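Local coordinates for protein S-adenosyl-L-methionine-dependent 2-deoxy-scyllo-inosamine dehydrogenase (Bacillus circulans, PDB 4M7S) that catalyses the radical S-adenosyl-L-methionine-dependent two-electron oxidation of 2-deoxy-scyllo-inosamine to amino-dideoxy-scyllo-inosose in butirosin biosynthesis, using two [4Fe-4S] clusters, at residues A54-F59 / R84-I89; N166-V171 / T242-D247; T33-P38 / L67-D72. All coordinates share one frame; numbering follows the deposited sequence.

Contact 1: residues A54-F59 / R84-I89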
# COMPACT_ATOMS: atom_id res chain seq x y z
N ALA A 54 -10.55 -10.44 0.68
CA ALA A 54 -10.55 -10.68 2.12
C ALA A 54 -9.17 -10.54 2.73
O ALA A 54 -8.91 -11.09 3.80
CB ALA A 54 -11.12 -12.08 2.41
N GLY A 55 -8.29 -9.79 2.07
CA GLY A 55 -6.96 -9.55 2.61
C GLY A 55 -6.92 -8.22 3.34
O GLY A 55 -7.96 -7.71 3.77
N ARG A 56 -5.73 -7.64 3.47
CA ARG A 56 -5.60 -6.34 4.12
C ARG A 56 -5.72 -5.21 3.12
O ARG A 56 -5.27 -5.32 1.97
CB ARG A 56 -4.26 -6.22 4.84
CG ARG A 56 -3.70 -7.50 5.38
CD ARG A 56 -3.76 -7.53 6.88
NE ARG A 56 -2.83 -8.52 7.42
CZ ARG A 56 -3.05 -9.83 7.41
NH1 ARG A 56 -4.16 -10.33 6.88
NH2 ARG A 56 -2.14 -10.66 7.92
N ILE A 57 -6.32 -4.11 3.55
CA ILE A 57 -6.34 -2.89 2.75
C ILE A 57 -5.81 -1.72 3.58
O ILE A 57 -6.28 -1.47 4.69
CB ILE A 57 -7.76 -2.60 2.16
CG1 ILE A 57 -7.77 -1.27 1.39
CG2 ILE A 57 -8.83 -2.60 3.25
CD1 ILE A 57 -8.97 -1.13 0.45
N SER A 58 -4.80 -1.02 3.05
CA SER A 58 -4.31 0.21 3.68
C SER A 58 -4.52 1.44 2.78
O SER A 58 -4.74 1.30 1.57
CB SER A 58 -2.86 0.09 4.14
OG SER A 58 -2.07 -0.62 3.21
N PHE A 59 -4.45 2.64 3.37
CA PHE A 59 -4.87 3.87 2.70
C PHE A 59 -3.76 4.91 2.57
O PHE A 59 -4.03 6.12 2.48
CB PHE A 59 -6.04 4.49 3.46
CG PHE A 59 -7.18 3.55 3.64
CD1 PHE A 59 -8.18 3.46 2.68
CD2 PHE A 59 -7.25 2.73 4.76
CE1 PHE A 59 -9.24 2.59 2.84
CE2 PHE A 59 -8.31 1.84 4.92
CZ PHE A 59 -9.31 1.78 3.96
N ARG A 84 -15.18 -8.61 4.41
CA ARG A 84 -14.19 -9.60 4.85
C ARG A 84 -12.77 -9.03 4.94
O ARG A 84 -11.92 -9.58 5.63
CB ARG A 84 -14.16 -10.81 3.91
CG ARG A 84 -15.47 -11.53 3.70
CD ARG A 84 -15.29 -12.69 2.72
NE ARG A 84 -14.44 -13.75 3.28
CZ ARG A 84 -13.58 -14.48 2.57
NH1 ARG A 84 -13.43 -14.28 1.26
NH2 ARG A 84 -12.85 -15.41 3.17
N ALA A 85 -12.51 -7.93 4.23
CA ALA A 85 -11.16 -7.36 4.19
C ALA A 85 -10.78 -6.76 5.54
O ALA A 85 -11.64 -6.54 6.39
CB ALA A 85 -11.03 -6.32 3.10
N ARG A 86 -9.49 -6.49 5.73
CA ARG A 86 -9.00 -5.94 7.00
C ARG A 86 -8.37 -4.57 6.77
O ARG A 86 -7.23 -4.48 6.31
CB ARG A 86 -7.99 -6.91 7.63
CG ARG A 86 -7.31 -6.40 8.91
CD ARG A 86 -6.58 -7.55 9.61
NE ARG A 86 -5.70 -7.08 10.67
CZ ARG A 86 -6.08 -6.89 11.93
NH1 ARG A 86 -5.20 -6.47 12.83
NH2 ARG A 86 -7.33 -7.12 12.30
N PRO A 87 -9.13 -3.50 7.08
CA PRO A 87 -8.69 -2.12 6.88
C PRO A 87 -7.69 -1.67 7.94
O PRO A 87 -7.97 -1.80 9.14
CB PRO A 87 -10.00 -1.31 7.00
CG PRO A 87 -11.12 -2.33 6.92
CD PRO A 87 -10.53 -3.57 7.52
N ILE A 88 -6.55 -1.15 7.50
CA ILE A 88 -5.49 -0.72 8.41
C ILE A 88 -5.11 0.72 8.08
O ILE A 88 -4.96 1.06 6.91
CB ILE A 88 -4.20 -1.54 8.20
CG1 ILE A 88 -4.50 -3.04 8.17
CG2 ILE A 88 -3.16 -1.18 9.27
CD1 ILE A 88 -5.03 -3.58 9.46
N ILE A 89 -4.95 1.55 9.11
CA ILE A 89 -4.45 2.90 8.89
C ILE A 89 -2.97 2.99 9.28
O ILE A 89 -2.60 2.67 10.41
CB ILE A 89 -5.23 3.95 9.72
CG1 ILE A 89 -6.64 4.14 9.16
CG2 ILE A 89 -4.49 5.30 9.71
CD1 ILE A 89 -6.68 4.95 7.89
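Strands 56-58 and 86-91, the two parallel strands of a beta-alpha-beta unit, meet where Arg56, Ile57 and Ser58 run beside Arg86, Pro87 and Ile88. Arg86 is gripped by both of its backbone polar groups: its N donates to Gly55 O (2.8 Å) and its O accepts from Ile57 N (2.9 Å). Ile88 N then reaches Ile57 O at 2.8 Å. Proline is compatible with this pairing because the backbone N of Pro87 is not used toward strand 56-58; the donors on this side are Arg86 N and Ile88 N.

Side chains alternate between the two faces of the sheet. Ile57 and Pro87 share one face. CG1 of Ile57 is anti to the backbone N (chi1 177°) and the side chain's end leads away from Pro87; it also packs on Met45 and Leu48 of helix 38-50, and it is CG2 that meets Pro87 CB, at 4.1 Å. Phe59 comes up beside the proline so that Pro87 CB and Ile88 O both lie at the edge of its ring, the carbonyl oxygen 3.6 Å from CD2. Ile89 CD1 touches the same CD2 atom at 3.9 Å, the two side chains crossing at about a right angle. On the other face Arg56 and Arg86 lie side by side, touching through their aliphatic CD atoms with guanidinium planes 89° apart; the like charges would disfavour closer approach. Arg86 NH2 bonds weakly to Gln110 OE1.

Before the strands begin, Ala54 CB sits 3.3 Å above the centre of the Arg84 guanidinium, where the short alanine methyl can rest on the group's flat face; Arg84 NH1 has a long, weak ion pair with Asp52. Parallel pairing with an apolar face turned to a helix is characteristic of the partial TIM-type barrel of radical SAM enzymes.

Contact 2: residues N166-V171 / T242-D247. With SF4 (iron/sulfur cluster), chain B.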
# COMPACT_ATOMS: atom_id res chain seq x y z
N ASN A 166 20.87 -10.87 -6.50
CA ASN A 166 20.40 -12.25 -6.55
C ASN A 166 19.39 -12.58 -5.46
O ASN A 166 18.98 -13.73 -5.33
CB ASN A 166 21.59 -13.21 -6.48
CG ASN A 166 22.55 -13.03 -7.64
OD1 ASN A 166 22.14 -12.66 -8.74
ND2 ASN A 166 23.83 -13.30 -7.40
N MSE A 167 19.00 -11.59 -4.67
CA MSE A 167 18.04 -11.83 -3.61
C MSE A 167 16.63 -11.97 -4.14
O MSE A 167 16.22 -11.26 -5.05
CB MSE A 167 18.06 -10.71 -2.58
CG MSE A 167 19.36 -10.55 -1.84
SE MSE A 167 19.08 -9.61 -0.16
CE MSE A 167 20.75 -8.61 -0.11
N SER A 168 15.89 -12.90 -3.55
CA SER A 168 14.48 -13.05 -3.87
C SER A 168 13.70 -11.88 -3.27
O SER A 168 14.19 -11.15 -2.41
CB SER A 168 13.94 -14.33 -3.26
OG SER A 168 13.83 -14.18 -1.85
N CYS A 169 12.47 -11.70 -3.75
CA CYS A 169 11.55 -10.80 -3.10
C CYS A 169 10.12 -11.17 -3.45
O CYS A 169 9.77 -11.28 -4.62
CB CYS A 169 11.79 -9.35 -3.48
SG CYS A 169 10.57 -8.30 -2.66
N MSE A 170 9.30 -11.32 -2.41
CA MSE A 170 7.93 -11.78 -2.57
C MSE A 170 6.91 -10.65 -2.57
O MSE A 170 5.72 -10.91 -2.71
CB MSE A 170 7.59 -12.79 -1.47
CG MSE A 170 8.64 -13.86 -1.25
SE MSE A 170 9.08 -14.81 -2.89
CE MSE A 170 7.26 -15.28 -3.42
N VAL A 171 7.35 -9.41 -2.40
CA VAL A 171 6.41 -8.27 -2.38
C VAL A 171 5.48 -8.25 -3.61
O VAL A 171 4.26 -8.13 -3.45
CB VAL A 171 7.11 -6.90 -2.19
CG1 VAL A 171 6.08 -5.75 -2.18
CG2 VAL A 171 7.94 -6.90 -0.90
N THR A 242 11.31 -11.66 1.90
CA THR A 242 12.44 -12.25 1.21
C THR A 242 12.74 -13.61 1.86
O THR A 242 12.43 -13.80 3.04
CB THR A 242 13.67 -11.34 1.30
OG1 THR A 242 14.18 -11.33 2.64
CG2 THR A 242 13.32 -9.90 0.88
N GLU A 243 13.32 -14.54 1.10
CA GLU A 243 13.77 -15.82 1.68
C GLU A 243 14.79 -15.53 2.76
O GLU A 243 14.87 -16.22 3.78
CB GLU A 243 14.44 -16.69 0.62
CG GLU A 243 13.56 -17.09 -0.54
CD GLU A 243 14.32 -17.90 -1.58
OE1 GLU A 243 15.35 -17.42 -2.09
OE2 GLU A 243 13.88 -19.02 -1.88
N GLU A 244 15.57 -14.49 2.51
CA GLU A 244 16.68 -14.08 3.35
C GLU A 244 16.25 -13.64 4.75
O GLU A 244 17.08 -13.51 5.65
CB GLU A 244 17.44 -12.94 2.65
CG GLU A 244 18.05 -13.30 1.28
CD GLU A 244 17.03 -13.43 0.15
OE1 GLU A 244 17.44 -13.69 -1.00
OE2 GLU A 244 15.82 -13.28 0.40
N GLN A 245 14.94 -13.43 4.93
CA GLN A 245 14.40 -12.81 6.15
C GLN A 245 14.46 -13.67 7.42
O GLN A 245 14.35 -13.13 8.53
CB GLN A 245 12.96 -12.36 5.91
CG GLN A 245 11.95 -13.46 6.18
CD GLN A 245 10.59 -13.16 5.59
OE1 GLN A 245 10.27 -12.02 5.26
NE2 GLN A 245 9.77 -14.20 5.45
N TYR A 246 14.63 -14.99 7.29
CA TYR A 246 14.72 -15.86 8.46
C TYR A 246 16.08 -15.76 9.14
O TYR A 246 16.38 -16.52 10.07
CB TYR A 246 14.33 -17.30 8.10
CG TYR A 246 12.91 -17.47 7.62
CD1 TYR A 246 11.83 -17.33 8.49
CD2 TYR A 246 12.64 -17.80 6.30
CE1 TYR A 246 10.53 -17.50 8.04
CE2 TYR A 246 11.35 -17.97 5.84
CZ TYR A 246 10.29 -17.82 6.72
OH TYR A 246 9.00 -18.00 6.26
N ASP A 247 16.88 -14.80 8.69
CA ASP A 247 18.28 -14.70 9.08
C ASP A 247 18.76 -13.25 8.89
O ASP A 247 18.64 -12.69 7.79
CB ASP A 247 19.04 -15.66 8.17
CG ASP A 247 20.54 -15.61 8.37
OD1 ASP A 247 21.03 -16.22 9.34
OD2 ASP A 247 21.22 -14.98 7.53
FE1 SF4 B . 12.72 -3.96 -3.46
FE2 SF4 B . 11.86 -4.82 -5.85
FE3 SF4 B . 10.16 -3.73 -4.10
FE4 SF4 B . 11.16 -6.16 -3.69
S1 SF4 B . 9.73 -5.58 -5.41
S2 SF4 B . 10.97 -4.52 -2.09
S3 SF4 B . 13.30 -5.93 -4.47
S4 SF4 B . 11.88 -2.61 -5.13
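Ser168 and the 3-10 turn 243-246 exchange hydrogen bonds in both directions, one residue away from an iron-binding cysteine. Ser168 OG accepts from Glu243 N at 3.0 Å, almost straight at 174°, while Ser168 N donates to Glu244 OE1 at 3.1 Å, on the syn side of the carboxylate and 22° out of its plane. Serine suits the place because its short side chain, with OG between the backbone N and the carbonyl carbon (chi1 72°), presents an acceptor to the first N-H of the turn. Glutamate suits position 244 because its carboxylate can accept from the Ser168 N-H; the bend at chi2, which places CD, goes with this reach. OE1 also lies 3.3 Å from Met167 CA, and the selenium of Met167, a selenomethionine here, passes 4.1 Å from Glu244 CG, the two side chains crossing obliquely.

Thr242 adds a van der Waals contact, its CG2 methyl lying 3.6 Å from Ser168 O. Its hydroxyl is bonded instead to Val238 O, whereas Ser168 O accepts from Arg226, a residue of the cluster pocket.

Cys169 turns its side chain away from segment 242-247, and its SG binds iron FE4 of the [4Fe-4S] cluster at 2.4 Å. The same sulfur accepts a hydrogen bond from Val171 N (3.4 Å), at the turn leading into helix 171-174; such an N-H...S bond would be expected to draw charge from the thiolate. Cys187, Cys232 and Cys235 also line this pocket. The turn thus holds the residue before Cys169, at the single auxiliary cluster of a shortened, SPASM-related domain.

Contact 3: residues T33-P38 / L67-D72. With IMD (imidazole), chain F.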
# COMPACT_ATOMS: atom_id res chain seq x y z
N THR A 33 -2.51 14.37 -8.47
CA THR A 33 -3.22 15.43 -7.76
C THR A 33 -3.17 15.21 -6.25
O THR A 33 -2.55 14.26 -5.78
CB THR A 33 -4.70 15.53 -8.23
OG1 THR A 33 -5.43 14.37 -7.80
CG2 THR A 33 -4.78 15.65 -9.74
N GLY A 34 -3.83 16.09 -5.50
CA GLY A 34 -3.90 15.96 -4.06
C GLY A 34 -4.73 14.75 -3.61
O GLY A 34 -4.25 13.91 -2.85
N GLU A 35 -5.98 14.67 -4.05
CA GLU A 35 -6.82 13.59 -3.57
C GLU A 35 -7.40 12.67 -4.62
O GLU A 35 -7.69 13.08 -5.74
CB GLU A 35 -7.94 14.12 -2.68
CG GLU A 35 -7.85 13.56 -1.29
CD GLU A 35 -8.67 14.35 -0.32
OE1 GLU A 35 -9.89 14.08 -0.24
OE2 GLU A 35 -8.11 15.24 0.35
N MSE A 36 -7.58 11.41 -4.24
CA MSE A 36 -8.17 10.45 -5.16
C MSE A 36 -9.62 10.81 -5.46
O MSE A 36 -10.40 11.10 -4.55
CB MSE A 36 -8.07 9.02 -4.61
CG MSE A 36 -8.70 8.01 -5.55
SE MSE A 36 -8.52 6.17 -4.98
CE MSE A 36 -6.60 5.93 -5.33
N ASP A 37 -9.97 10.83 -6.74
CA ASP A 37 -11.36 10.99 -7.17
C ASP A 37 -12.24 9.93 -6.48
O ASP A 37 -11.95 8.75 -6.56
CB ASP A 37 -11.44 10.83 -8.70
CG ASP A 37 -12.82 11.19 -9.27
OD1 ASP A 37 -13.82 11.14 -8.53
OD2 ASP A 37 -12.89 11.50 -10.48
N PRO A 38 -13.29 10.36 -5.76
CA PRO A 38 -14.18 9.39 -5.11
C PRO A 38 -14.78 8.39 -6.10
O PRO A 38 -15.04 7.24 -5.73
CB PRO A 38 -15.28 10.26 -4.48
CG PRO A 38 -15.06 11.65 -5.01
CD PRO A 38 -13.62 11.75 -5.38
N LEU A 67 -5.36 13.08 6.18
CA LEU A 67 -5.51 14.34 5.47
C LEU A 67 -6.57 14.22 4.38
O LEU A 67 -7.02 15.21 3.82
CB LEU A 67 -4.18 14.78 4.84
CG LEU A 67 -3.27 15.66 5.70
CD1 LEU A 67 -2.01 16.07 4.94
CD2 LEU A 67 -4.05 16.89 6.12
N CYS A 68 -6.96 12.99 4.07
CA CYS A 68 -7.93 12.75 3.01
C CYS A 68 -9.29 13.25 3.48
O CYS A 68 -9.80 12.79 4.51
CB CYS A 68 -8.01 11.25 2.71
SG CYS A 68 -9.21 10.82 1.44
N LYS A 69 -9.89 14.17 2.73
CA LYS A 69 -11.16 14.75 3.18
C LYS A 69 -12.32 13.76 3.07
O LYS A 69 -13.34 13.93 3.72
CB LYS A 69 -11.46 16.06 2.46
CG LYS A 69 -11.88 15.97 1.00
CD LYS A 69 -11.87 17.37 0.37
CE LYS A 69 -12.73 17.48 -0.88
NZ LYS A 69 -12.12 16.90 -2.11
N ASN A 70 -12.12 12.70 2.28
CA ASN A 70 -13.15 11.68 2.07
C ASN A 70 -12.85 10.40 2.82
O ASN A 70 -13.44 9.37 2.53
CB ASN A 70 -13.27 11.32 0.58
CG ASN A 70 -13.98 12.37 -0.22
OD1 ASN A 70 -15.06 12.83 0.15
ND2 ASN A 70 -13.38 12.77 -1.34
N LEU A 71 -11.93 10.46 3.78
CA LEU A 71 -11.50 9.24 4.46
C LEU A 71 -12.65 8.44 5.09
O LEU A 71 -12.73 7.23 4.91
CB LEU A 71 -10.41 9.52 5.49
CG LEU A 71 -9.85 8.21 6.07
CD1 LEU A 71 -9.11 7.42 5.00
CD2 LEU A 71 -8.98 8.46 7.30
N ASP A 72 -13.54 9.10 5.82
CA ASP A 72 -14.64 8.39 6.48
C ASP A 72 -15.50 7.65 5.46
O ASP A 72 -15.86 6.50 5.67
CB ASP A 72 -15.53 9.34 7.29
CG ASP A 72 -14.84 9.87 8.54
OD1 ASP A 72 -13.69 9.46 8.83
OD2 ASP A 72 -15.46 10.70 9.24
N1 IMD F . -15.14 12.24 -11.16
C2 IMD F . -16.35 12.70 -10.77
N3 IMD F . -16.88 13.42 -11.79
C4 IMD F . -16.00 13.42 -12.82
C5 IMD F . -14.90 12.67 -12.42
O HOH W 1 -10.61 12.16 -1.86
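Leu67 comes near through its backbone, its carbonyl oxygen lying close to OE2 of Glu35 without bonding to it; the glutamate reaches across from the loop before helix 38-50. Cys68 lies alongside, its SG 3.7 Å from Glu35 OE1, and its short side chain also packs on Phe74 of helix 71-81. It opens a type I turn that ends at Leu71, whose N donates to Cys68 O.

Lys69 supplies the main bond. Its N donates to Glu35 OE2 at 3.2 Å, quite straight (164°) but from 41° above the carboxylate plane, and more weakly to Glu35 OE1 at 3.0 Å, so one N-H is shared by both oxygens. The lysine CG stands between the backbone N and the carbonyl carbon (chi1 73°), which sets it against the acid at only 3.0 Å from OE1. The ammonium ends near OE1, yet too far for a salt bridge; its charge would still be expected to favour the ionised acid. A long extended side chain suits position 35, because the backbones here are well separated.

These loops follow strands 7-10 and 56-58 of the radical SAM barrel and lead into the next helices, 38-50 and 71-81, on the side of the strand ends where the first cluster lies. Asn70 holds the N-cap position of helix 71-81, though its side chain makes no capping bond and instead turns to a water. ND2 donates to that water at 2.9 Å, and the water donates in turn to Glu35 OE1 (2.6 Å) and Met36 O (2.9 Å), bridging the loops. ND2 also lies 4.2 Å from CD of Pro38, a proline suited to the first turn of helix 38-50. Asp37 caps that helix through OD1 to Ala39 N, and its carboxylate also meets a bound imidazole, probably from the crystallisation liquor. With Leu71, helix 71-81 begins against helix 98-107.

From the N terminus, residues 33-38 come first, leading into helix 38-50, then residues 54-59 on the second barrel strand. Contact 3 closes when the chain returns at 67-72, and contact 1 closes at 84-89, after helix 71-81. Their segments alternate, so the two loops cross: contact 3 ties the starts of two successive helices, contact 1 the strands flanking the second helix. They meet directly where Ile89 CD1 packs on Leu71 CD2, 4.2 Å apart. Contact 2 lies in series, opening at 166-171 and closing at 242-247 around the auxiliary-cluster region; its centre is about 24 Å from that of contact 1 and 34 Å from that of contact 3.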